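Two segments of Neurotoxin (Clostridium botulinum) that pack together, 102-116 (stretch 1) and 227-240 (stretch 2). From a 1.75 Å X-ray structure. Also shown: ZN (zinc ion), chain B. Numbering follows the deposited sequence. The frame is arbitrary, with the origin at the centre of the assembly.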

ATOM      1  N   ILE A 102      15.613   2.074   5.256  1.00 18.14           N
ATOM      2  CA  ILE A 102      14.320   2.746   5.254  1.00 16.92           C
ATOM      3  C   ILE A 102      13.195   1.767   4.927  1.00 16.84           C
ATOM      4  O   ILE A 102      12.102   1.861   5.487  1.00 17.10           O
ATOM      5  CB  ILE A 102      14.300   3.946   4.272  1.00 17.98           C
ATOM      6  CG1 ILE A 102      13.072   4.816   4.561  1.00 16.26           C
ATOM      7  CG2 ILE A 102      14.300   3.461   2.825  1.00 16.46           C
ATOM      8  CD1 ILE A 102      13.109   6.173   3.882  1.00 18.64           C
ATOM      9  N   GLY A 103      13.476   0.815   4.040  1.00 16.14           N
ATOM     10  CA  GLY A 103      12.477  -0.175   3.678  1.00 15.93           C
ATOM     11  C   GLY A 103      12.232  -1.136   4.827  1.00 16.35           C
ATOM     12  O   GLY A 103      11.108  -1.579   5.054  1.00 15.79           O
ATOM     13  N   GLU A 104      13.290  -1.472   5.555  1.00 16.61           N
ATOM     14  CA  GLU A 104      13.150  -2.367   6.697  1.00 17.15           C
ATOM     15  C   GLU A 104      12.266  -1.690   7.744  1.00 16.52           C
ATOM     16  O   GLU A 104      11.417  -2.332   8.362  1.00 16.06           O
ATOM     17  CB  GLU A 104      14.522  -2.684   7.301  1.00 19.98           C
ATOM     18  CG  GLU A 104      14.463  -3.696   8.433  1.00 27.82           C
ATOM     19  CD  GLU A 104      15.816  -3.942   9.071  1.00 33.25           C
ATOM     20  OE1 GLU A 104      16.793  -4.172   8.327  1.00 36.02           O
ATOM     21  OE2 GLU A 104      15.900  -3.912  10.317  1.00 37.93           O
ATOM     22  N   GLU A 105      12.460  -0.388   7.935  1.00 16.55           N
ATOM     23  CA  GLU A 105      11.670   0.361   8.911  1.00 17.02           C
ATOM     24  C   GLU A 105      10.215   0.460   8.455  1.00 15.38           C
ATOM     25  O   GLU A 105       9.293   0.346   9.265  1.00 16.75           O
ATOM     26  CB  GLU A 105      12.259   1.762   9.111  1.00 18.50           C
ATOM     27  CG  GLU A 105      11.566   2.602  10.182  1.00 22.55           C
ATOM     28  CD  GLU A 105      11.595   1.957  11.564  1.00 27.17           C
ATOM     29  OE1 GLU A 105      12.608   1.310  11.905  1.00 29.94           O
ATOM     30  OE2 GLU A 105      10.608   2.113  12.316  1.00 29.73           O
ATOM     31  N   LEU A 106      10.012   0.677   7.158  1.00 14.88           N
ATOM     32  CA  LEU A 106       8.664   0.767   6.600  1.00 14.42           C
ATOM     33  C   LEU A 106       7.919  -0.541   6.867  1.00 14.34           C
ATOM     34  O   LEU A 106       6.785  -0.542   7.355  1.00 14.75           O
ATOM     35  CB  LEU A 106       8.740   1.023   5.090  1.00 12.07           C
ATOM     36  CG  LEU A 106       7.430   1.027   4.297  1.00 14.03           C
ATOM     37  CD1 LEU A 106       6.528   2.167   4.781  1.00 15.11           C
ATOM     38  CD2 LEU A 106       7.743   1.186   2.817  1.00 13.46           C
ATOM     39  N   ILE A 107       8.565  -1.659   6.554  1.00 13.49           N
ATOM     40  CA  ILE A 107       7.955  -2.968   6.769  1.00 13.60           C
ATOM     41  C   ILE A 107       7.731  -3.234   8.257  1.00 13.90           C
ATOM     42  O   ILE A 107       6.690  -3.758   8.660  1.00 14.57           O
ATOM     43  CB  ILE A 107       8.836  -4.088   6.168  1.00 15.32           C
ATOM     44  CG1 ILE A 107       8.912  -3.915   4.648  1.00 15.34           C
ATOM     45  CG2 ILE A 107       8.258  -5.459   6.512  1.00 17.39           C
ATOM     46  CD1 ILE A 107       9.920  -4.828   3.956  1.00 15.66           C
ATOM     47  N   TYR A 108       8.709  -2.867   9.077  1.00 14.82           N
ATOM     48  CA  TYR A 108       8.598  -3.072  10.514  1.00 15.53           C
ATOM     49  C   TYR A 108       7.368  -2.357  11.067  1.00 15.31           C
ATOM     50  O   TYR A 108       6.562  -2.944  11.790  1.00 14.82           O
ATOM     51  CB  TYR A 108       9.848  -2.545  11.223  1.00 18.35           C
ATOM     52  CG  TYR A 108       9.739  -2.589  12.729  1.00 23.48           C
ATOM     53  CD1 TYR A 108       9.870  -3.791  13.425  1.00 26.16           C
ATOM     54  CD2 TYR A 108       9.446  -1.435  13.458  1.00 27.89           C
ATOM     55  CE1 TYR A 108       9.711  -3.843  14.812  1.00 28.16           C
ATOM     56  CE2 TYR A 108       9.284  -1.477  14.841  1.00 30.70           C
ATOM     57  CZ  TYR A 108       9.417  -2.683  15.509  1.00 30.99           C
ATOM     58  OH  TYR A 108       9.245  -2.728  16.874  1.00 34.80           O
ATOM     59  N   ARG A 109       7.220  -1.082  10.728  1.00 14.60           N
ATOM     60  CA  ARG A 109       6.085  -0.317  11.228  1.00 14.60           C
ATOM     61  C   ARG A 109       4.746  -0.874  10.764  1.00 15.04           C
ATOM     62  O   ARG A 109       3.840  -1.080  11.570  1.00 13.38           O
ATOM     63  CB  ARG A 109       6.220   1.153  10.822  1.00 16.00           C
ATOM     64  CG  ARG A 109       7.471   1.801  11.395  1.00 18.60           C
ATOM     65  CD  ARG A 109       7.493   3.301  11.181  1.00 25.93           C
ATOM     66  NE  ARG A 109       8.786   3.859  11.569  1.00 28.96           N
ATOM     67  CZ  ARG A 109       9.044   5.157  11.682  1.00 29.74           C
ATOM     68  NH1 ARG A 109       8.095   6.051  11.443  1.00 30.97           N
ATOM     69  NH2 ARG A 109      10.261   5.560  12.023  1.00 31.54           N
ATOM     70  N   LEU A 110       4.616  -1.123   9.467  1.00 14.13           N
ATOM     71  CA  LEU A 110       3.365  -1.655   8.936  1.00 14.75           C
ATOM     72  C   LEU A 110       3.010  -3.044   9.466  1.00 14.08           C
ATOM     73  O   LEU A 110       1.833  -3.384   9.583  1.00 14.78           O
ATOM     74  CB  LEU A 110       3.420  -1.705   7.408  1.00 12.83           C
ATOM     75  CG  LEU A 110       3.327  -0.355   6.689  1.00 13.24           C
ATOM     76  CD1 LEU A 110       3.507  -0.560   5.190  1.00 12.70           C
ATOM     77  CD2 LEU A 110       1.974   0.284   6.980  1.00 13.33           C
ATOM     78  N   SER A 111       4.020  -3.842   9.791  1.00 14.97           N
ATOM     79  CA  SER A 111       3.774  -5.197  10.269  1.00 14.81           C
ATOM     80  C   SER A 111       3.727  -5.326  11.780  1.00 16.28           C
ATOM     81  O   SER A 111       3.400  -6.394  12.292  1.00 15.55           O
ATOM     82  CB  SER A 111       4.846  -6.148   9.723  1.00 14.76           C
ATOM     83  OG  SER A 111       6.110  -5.879  10.305  1.00 15.39           O
ATOM     84  N   THR A 112       4.036  -4.243  12.492  1.00 15.58           N
ATOM     85  CA  THR A 112       4.045  -4.272  13.952  1.00 15.74           C
ATOM     86  C   THR A 112       3.000  -3.376  14.613  1.00 16.32           C
ATOM     87  O   THR A 112       2.264  -3.827  15.489  1.00 15.98           O
ATOM     88  CB  THR A 112       5.434  -3.879  14.493  1.00 17.48           C
ATOM     89  OG1 THR A 112       6.424  -4.747  13.927  1.00 22.50           O
ATOM     90  CG2 THR A 112       5.468  -4.000  16.009  1.00 21.06           C
ATOM     91  N   ASP A 113       2.939  -2.106  14.220  1.00 14.92           N
ATOM     92  CA  ASP A 113       1.954  -1.209  14.818  1.00 16.12           C
ATOM     93  C   ASP A 113       0.567  -1.538  14.295  1.00 16.79           C
ATOM     94  O   ASP A 113       0.414  -1.975  13.157  1.00 18.46           O
ATOM     95  CB  ASP A 113       2.302   0.258  14.541  1.00 16.37           C
ATOM     96  CG  ASP A 113       3.466   0.744  15.388  1.00 20.69           C
ATOM     97  OD1 ASP A 113       3.619   0.241  16.520  1.00 22.70           O
ATOM     98  OD2 ASP A 113       4.218   1.631  14.939  1.00 22.90           O
ATOM     99  N   ILE A 114      -0.444  -1.329  15.129  1.00 16.72           N
ATOM    100  CA  ILE A 114      -1.808  -1.652  14.744  1.00 16.02           C
ATOM    101  C   ILE A 114      -2.774  -0.472  14.793  1.00 16.54           C
ATOM    102  O   ILE A 114      -2.506   0.545  15.432  1.00 17.57           O
ATOM    103  CB  ILE A 114      -2.390  -2.741  15.670  1.00 17.53           C
ATOM    104  CG1 ILE A 114      -2.529  -2.186  17.092  1.00 16.87           C
ATOM    105  CG2 ILE A 114      -1.469  -3.960  15.692  1.00 16.75           C
ATOM    106  CD1 ILE A 114      -3.425  -3.021  17.996  1.00 21.24           C
ATOM    107  N   PRO A 115      -3.910  -0.592  14.092  1.00 16.17           N
ATOM    108  CA  PRO A 115      -4.906   0.480  14.096  1.00 15.36           C
ATOM    109  C   PRO A 115      -5.441   0.550  15.520  1.00 16.46           C
ATOM    110  O   PRO A 115      -5.492  -0.472  16.209  1.00 15.26           O
ATOM    111  CB  PRO A 115      -5.981  -0.043  13.150  1.00 16.42           C
ATOM    112  CG  PRO A 115      -5.209  -0.883  12.186  1.00 17.52           C
ATOM    113  CD  PRO A 115      -4.250  -1.621  13.093  1.00 17.19           C
ATOM    114  N   PHE A 116      -5.815   1.737  15.981  1.00 15.29           N
ATOM    115  CA  PHE A 116      -6.392   1.828  17.314  1.00 16.49           C
ATOM    116  C   PHE A 116      -7.669   0.997  17.205  1.00 15.52           C
ATOM    117  O   PHE A 116      -8.393   1.095  16.214  1.00 16.95           O
ATOM    118  CB  PHE A 116      -6.766   3.270  17.655  1.00 16.48           C
ATOM    119  CG  PHE A 116      -7.394   3.421  19.014  1.00 17.07           C
ATOM    120  CD1 PHE A 116      -6.628   3.807  20.108  1.00 17.51           C
ATOM    121  CD2 PHE A 116      -8.746   3.158  19.200  1.00 17.72           C
ATOM    122  CE1 PHE A 116      -7.204   3.928  21.374  1.00 17.83           C
ATOM    123  CE2 PHE A 116      -9.332   3.274  20.461  1.00 19.28           C
ATOM    124  CZ  PHE A 116      -8.558   3.660  21.547  1.00 17.18           C
ATOM    125  N   LEU A 227       5.117  -0.553  -5.520  1.00 12.89           N
ATOM    126  CA  LEU A 227       4.595  -1.144  -4.296  1.00 11.95           C
ATOM    127  C   LEU A 227       4.816  -0.238  -3.079  1.00 12.30           C
ATOM    128  O   LEU A 227       3.893  -0.012  -2.292  1.00 12.96           O
ATOM    129  CB  LEU A 227       5.245  -2.516  -4.056  1.00 14.10           C
ATOM    130  CG  LEU A 227       4.912  -3.252  -2.752  1.00 15.54           C
ATOM    131  CD1 LEU A 227       3.404  -3.440  -2.620  1.00 16.10           C
ATOM    132  CD2 LEU A 227       5.625  -4.608  -2.742  1.00 16.33           C
ATOM    133  N   MET A 228       6.029   0.285  -2.928  1.00 11.79           N
ATOM    134  CA  MET A 228       6.328   1.155  -1.791  1.00 13.04           C
ATOM    135  C   MET A 228       5.436   2.391  -1.796  1.00 12.26           C
ATOM    136  O   MET A 228       5.074   2.900  -0.738  1.00 12.60           O
ATOM    137  CB  MET A 228       7.801   1.565  -1.795  1.00 12.81           C
ATOM    138  CG  MET A 228       8.737   0.425  -1.387  1.00 14.57           C
ATOM    139  SD  MET A 228      10.474   0.876  -1.395  1.00 14.65           S
ATOM    140  CE  MET A 228      10.662   1.548   0.256  1.00 14.45           C
ATOM    141  N   HIS A 229       5.082   2.870  -2.985  1.00 12.57           N
ATOM    142  CA  HIS A 229       4.196   4.028  -3.087  1.00 11.84           C
ATOM    143  C   HIS A 229       2.880   3.694  -2.381  1.00 13.14           C
ATOM    144  O   HIS A 229       2.371   4.496  -1.590  1.00 12.76           O
ATOM    145  CB  HIS A 229       3.928   4.373  -4.556  1.00 11.92           C
ATOM    146  CG  HIS A 229       2.888   5.433  -4.747  1.00 13.08           C
ATOM    147  ND1 HIS A 229       3.202   6.734  -5.078  1.00 13.23           N
ATOM    148  CD2 HIS A 229       1.538   5.386  -4.645  1.00 14.32           C
ATOM    149  CE1 HIS A 229       2.091   7.441  -5.177  1.00 14.36           C
ATOM    150  NE2 HIS A 229       1.068   6.648  -4.919  1.00 13.00           N
ATOM    151  N   GLU A 230       2.326   2.512  -2.652  1.00 12.02           N
ATOM    152  CA  GLU A 230       1.077   2.118  -2.007  1.00 11.65           C
ATOM    153  C   GLU A 230       1.295   1.875  -0.514  1.00 11.70           C
ATOM    154  O   GLU A 230       0.402   2.133   0.296  1.00 12.38           O
ATOM    155  CB  GLU A 230       0.487   0.853  -2.658  1.00 13.20           C
ATOM    156  CG  GLU A 230       0.048   1.018  -4.121  1.00 13.62           C
ATOM    157  CD  GLU A 230      -0.851   2.229  -4.359  1.00 15.33           C
ATOM    158  OE1 GLU A 230      -1.791   2.463  -3.565  1.00 13.94           O
ATOM    159  OE2 GLU A 230      -0.625   2.941  -5.359  1.00 14.92           O
ATOM    160  N   LEU A 231       2.472   1.380  -0.139  1.00 11.47           N
ATOM    161  CA  LEU A 231       2.753   1.153   1.279  1.00 11.32           C
ATOM    162  C   LEU A 231       2.733   2.495   2.020  1.00 12.57           C
ATOM    163  O   LEU A 231       2.471   2.547   3.222  1.00 12.58           O
ATOM    164  CB  LEU A 231       4.108   0.456   1.469  1.00 12.49           C
ATOM    165  CG  LEU A 231       4.186  -0.991   0.947  1.00 11.17           C
ATOM    166  CD1 LEU A 231       5.582  -1.557   1.220  1.00 13.56           C
ATOM    167  CD2 LEU A 231       3.125  -1.856   1.633  1.00 12.65           C
ATOM    168  N   ASN A 232       3.013   3.582   1.305  1.00 12.73           N
ATOM    169  CA  ASN A 232       2.974   4.902   1.935  1.00 12.27           C
ATOM    170  C   ASN A 232       1.529   5.255   2.266  1.00 11.35           C
ATOM    171  O   ASN A 232       1.254   5.838   3.315  1.00 13.12           O
ATOM    172  CB  ASN A 232       3.589   5.965   1.022  1.00 11.49           C
ATOM    173  CG  ASN A 232       5.088   5.799   0.879  1.00 14.05           C
ATOM    174  OD1 ASN A 232       5.729   5.160   1.716  1.00 14.25           O
ATOM    175  ND2 ASN A 232       5.657   6.381  -0.168  1.00 13.12           N
ATOM    176  N   HIS A 233       0.603   4.926   1.369  1.00 11.05           N
ATOM    177  CA  HIS A 233      -0.806   5.186   1.651  1.00 12.14           C
ATOM    178  C   HIS A 233      -1.185   4.365   2.882  1.00 13.98           C
ATOM    179  O   HIS A 233      -1.911   4.839   3.758  1.00 12.85           O
ATOM    180  CB  HIS A 233      -1.695   4.775   0.476  1.00 12.09           C
ATOM    181  CG  HIS A 233      -1.616   5.703  -0.694  1.00 13.78           C
ATOM    182  ND1 HIS A 233      -1.835   7.061  -0.582  1.00 14.14           N
ATOM    183  CD2 HIS A 233      -1.369   5.468  -2.005  1.00 13.69           C
ATOM    184  CE1 HIS A 233      -1.730   7.622  -1.773  1.00 15.18           C
ATOM    185  NE2 HIS A 233      -1.448   6.676  -2.653  1.00 15.11           N
ATOM    186  N   ALA A 234      -0.681   3.133   2.949  1.00 13.54           N
ATOM    187  CA  ALA A 234      -0.972   2.254   4.084  1.00 12.24           C
ATOM    188  C   ALA A 234      -0.420   2.836   5.378  1.00 12.67           C
ATOM    189  O   ALA A 234      -1.026   2.685   6.442  1.00 12.73           O
ATOM    190  CB  ALA A 234      -0.387   0.853   3.841  1.00 12.62           C
ATOM    191  N   MET A 235       0.737   3.490   5.295  1.00 12.56           N
ATOM    192  CA  MET A 235       1.328   4.116   6.476  1.00 14.49           C
ATOM    193  C   MET A 235       0.409   5.231   6.971  1.00 14.60           C
ATOM    194  O   MET A 235       0.126   5.338   8.167  1.00 13.79           O
ATOM    195  CB  MET A 235       2.706   4.693   6.142  1.00 15.34           C
ATOM    196  CG  MET A 235       3.811   3.656   6.054  1.00 17.30           C
ATOM    197  SD  MET A 235       4.349   3.084   7.688  1.00 20.34           S
ATOM    198  CE  MET A 235       5.677   4.230   8.023  1.00 19.60           C
ATOM    199  N   HIS A 236      -0.062   6.064   6.048  1.00 15.07           N
ATOM    200  CA  HIS A 236      -0.952   7.158   6.418  1.00 14.14           C
ATOM    201  C   HIS A 236      -2.224   6.596   7.049  1.00 16.09           C
ATOM    202  O   HIS A 236      -2.722   7.132   8.043  1.00 14.77           O
ATOM    203  CB  HIS A 236      -1.313   7.985   5.183  1.00 14.78           C
ATOM    204  CG  HIS A 236      -0.126   8.515   4.442  1.00 16.23           C
ATOM    205  ND1 HIS A 236      -0.190   8.907   3.122  1.00 17.57           N
ATOM    206  CD2 HIS A 236       1.153   8.721   4.835  1.00 16.16           C
ATOM    207  CE1 HIS A 236       1.001   9.329   2.734  1.00 16.06           C
ATOM    208  NE2 HIS A 236       1.833   9.228   3.754  1.00 16.46           N
ATOM    209  N   ASN A 237      -2.737   5.507   6.477  1.00 13.27           N
ATOM    210  CA  ASN A 237      -3.957   4.869   6.976  1.00 13.68           C
ATOM    211  C   ASN A 237      -3.772   4.231   8.350  1.00 14.33           C
ATOM    212  O   ASN A 237      -4.661   4.295   9.196  1.00 15.55           O
ATOM    213  CB  ASN A 237      -4.446   3.782   6.010  1.00 14.63           C
ATOM    214  CG  ASN A 237      -4.923   4.340   4.685  1.00 17.40           C
ATOM    215  OD1 ASN A 237      -5.354   5.487   4.599  1.00 14.89           O
ATOM    216  ND2 ASN A 237      -4.869   3.514   3.642  1.00 15.29           N
ATOM    217  N   LEU A 238      -2.628   3.593   8.555  1.00 14.10           N
ATOM    218  CA  LEU A 238      -2.341   2.939   9.823  1.00 14.19           C
ATOM    219  C   LEU A 238      -2.208   3.943  10.965  1.00 14.34           C
ATOM    220  O   LEU A 238      -2.695   3.706  12.069  1.00 13.78           O
ATOM    221  CB  LEU A 238      -1.050   2.127   9.710  1.00 13.73           C
ATOM    222  CG  LEU A 238      -0.553   1.459  10.996  1.00 15.17           C
ATOM    223  CD1 LEU A 238      -1.654   0.565  11.579  1.00 14.88           C
ATOM    224  CD2 LEU A 238       0.706   0.649  10.694  1.00 15.63           C
ATOM    225  N   TYR A 239      -1.545   5.063  10.692  1.00 13.09           N
ATOM    226  CA  TYR A 239      -1.336   6.085  11.713  1.00 14.25           C
ATOM    227  C   TYR A 239      -2.455   7.119  11.800  1.00 15.42           C
ATOM    228  O   TYR A 239      -2.364   8.091  12.556  1.00 14.98           O
ATOM    229  CB  TYR A 239       0.021   6.748  11.492  1.00 15.71           C
ATOM    230  CG  TYR A 239       1.159   5.818  11.849  1.00 16.34           C
ATOM    231  CD1 TYR A 239       1.580   5.678  13.172  1.00 18.64           C
ATOM    232  CD2 TYR A 239       1.765   5.022  10.877  1.00 16.83           C
ATOM    233  CE1 TYR A 239       2.574   4.765  13.522  1.00 17.59           C
ATOM    234  CE2 TYR A 239       2.759   4.106  11.215  1.00 18.05           C
ATOM    235  CZ  TYR A 239       3.157   3.983  12.536  1.00 21.02           C
ATOM    236  OH  TYR A 239       4.133   3.073  12.869  1.00 22.85           O
ATOM    237  N   GLY A 240      -3.510   6.897  11.024  1.00 13.86           N
ATOM    238  CA  GLY A 240      -4.669   7.773  11.053  1.00 15.71           C
ATOM    239  C   GLY A 240      -4.477   9.201  10.585  1.00 15.83           C
ATOM    240  O   GLY A 240      -5.131  10.117  11.095  1.00 16.75           O
TER
HETATM  241 ZN    ZN B 431      -1.013   6.784  -4.681  1.00 16.27          ZN
HETATM  242  O   HOH W   1      -1.881   5.170  -5.668  1.00 15.79           O

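The contact is made largely by two helices, 102-112 and 227-238, both of which begin earlier in the chain. Their N-to-C directions differ by 43°, and their axes approach to 10.3 Å. The backbones draw together toward the C-terminal ends: the CA atoms of Gly103 and Met228 are 8.3 Å apart, those of Leu110 and Met235 6.6 Å, and those of Pro115 and Leu238 5.6 Å. The first helix ends at Thr112, and Asp113 leaves helical phi/psi, so that the chain runs on in extended form past the end of the second helix. There, Gly240 adopts positive phi (65°), a conformation that favours glycine, in a Schellman motif.

Two leucines one helical turn apart supply the knobs of the interface. Leu106 points toward the second helix and sits among Met228, Leu231, Asn232 and Met235. Its CD2 lies 3.9 Å from Met228 CE and 3.8 Å from Leu231 CD1, while its CD1 approaches Met235 CG to 3.3 Å, a notably tight apolar contact. Leu110 fills the next hole, formed by Leu231, Ala234, Met235 and Leu238. Its CA-to-CB bond points sideways, but the m, t rotamer brings the end of the side chain nearer, placing CD1 3.8 Å from Leu231 CD2 and CD2 4.0 Å from Ala234 CB. Leu231 and Met235 border both holes, and Met235 SD comes within 3.7 Å of Leu110 CG. At the upstream end, Gly103 has no side chain, and its CA lies 4.2 Å from Met228 CE.

Leu238 extends the apolar contact beyond the helical part of the first stretch. Its CD2 is 3.9 Å from Leu110 CD2 and 3.6 Å from Asp113 O, whereas CD1 packs 3.7 Å from Pro115 CD. The two methyl groups thus bridge the helix and the segment that follows it.

The one hydrogen bond across the stretches joins the residues just beyond the two helices: Tyr239 OH donates to Asp113 OD2 at a short 2.5 Å. The carboxylate oxygen lies at the edge of the ring, near its plane. Although the CA-to-CB bond of Tyr239 points away, its long side chain reaches back, and OH also lies 3.5 Å from Arg109 CB. Arg109 is itself held by a salt bridge one turn back, with NE donating to Glu105 OE2 at 2.6 Å in nearly linear geometry; its CD remains 3.8 Å from Met235 CE.

The second helix also carries zinc ligands: His229 NE2 and His233 NE2 each bind ZN at 2.1 Å, and neither histidine touches the first stretch.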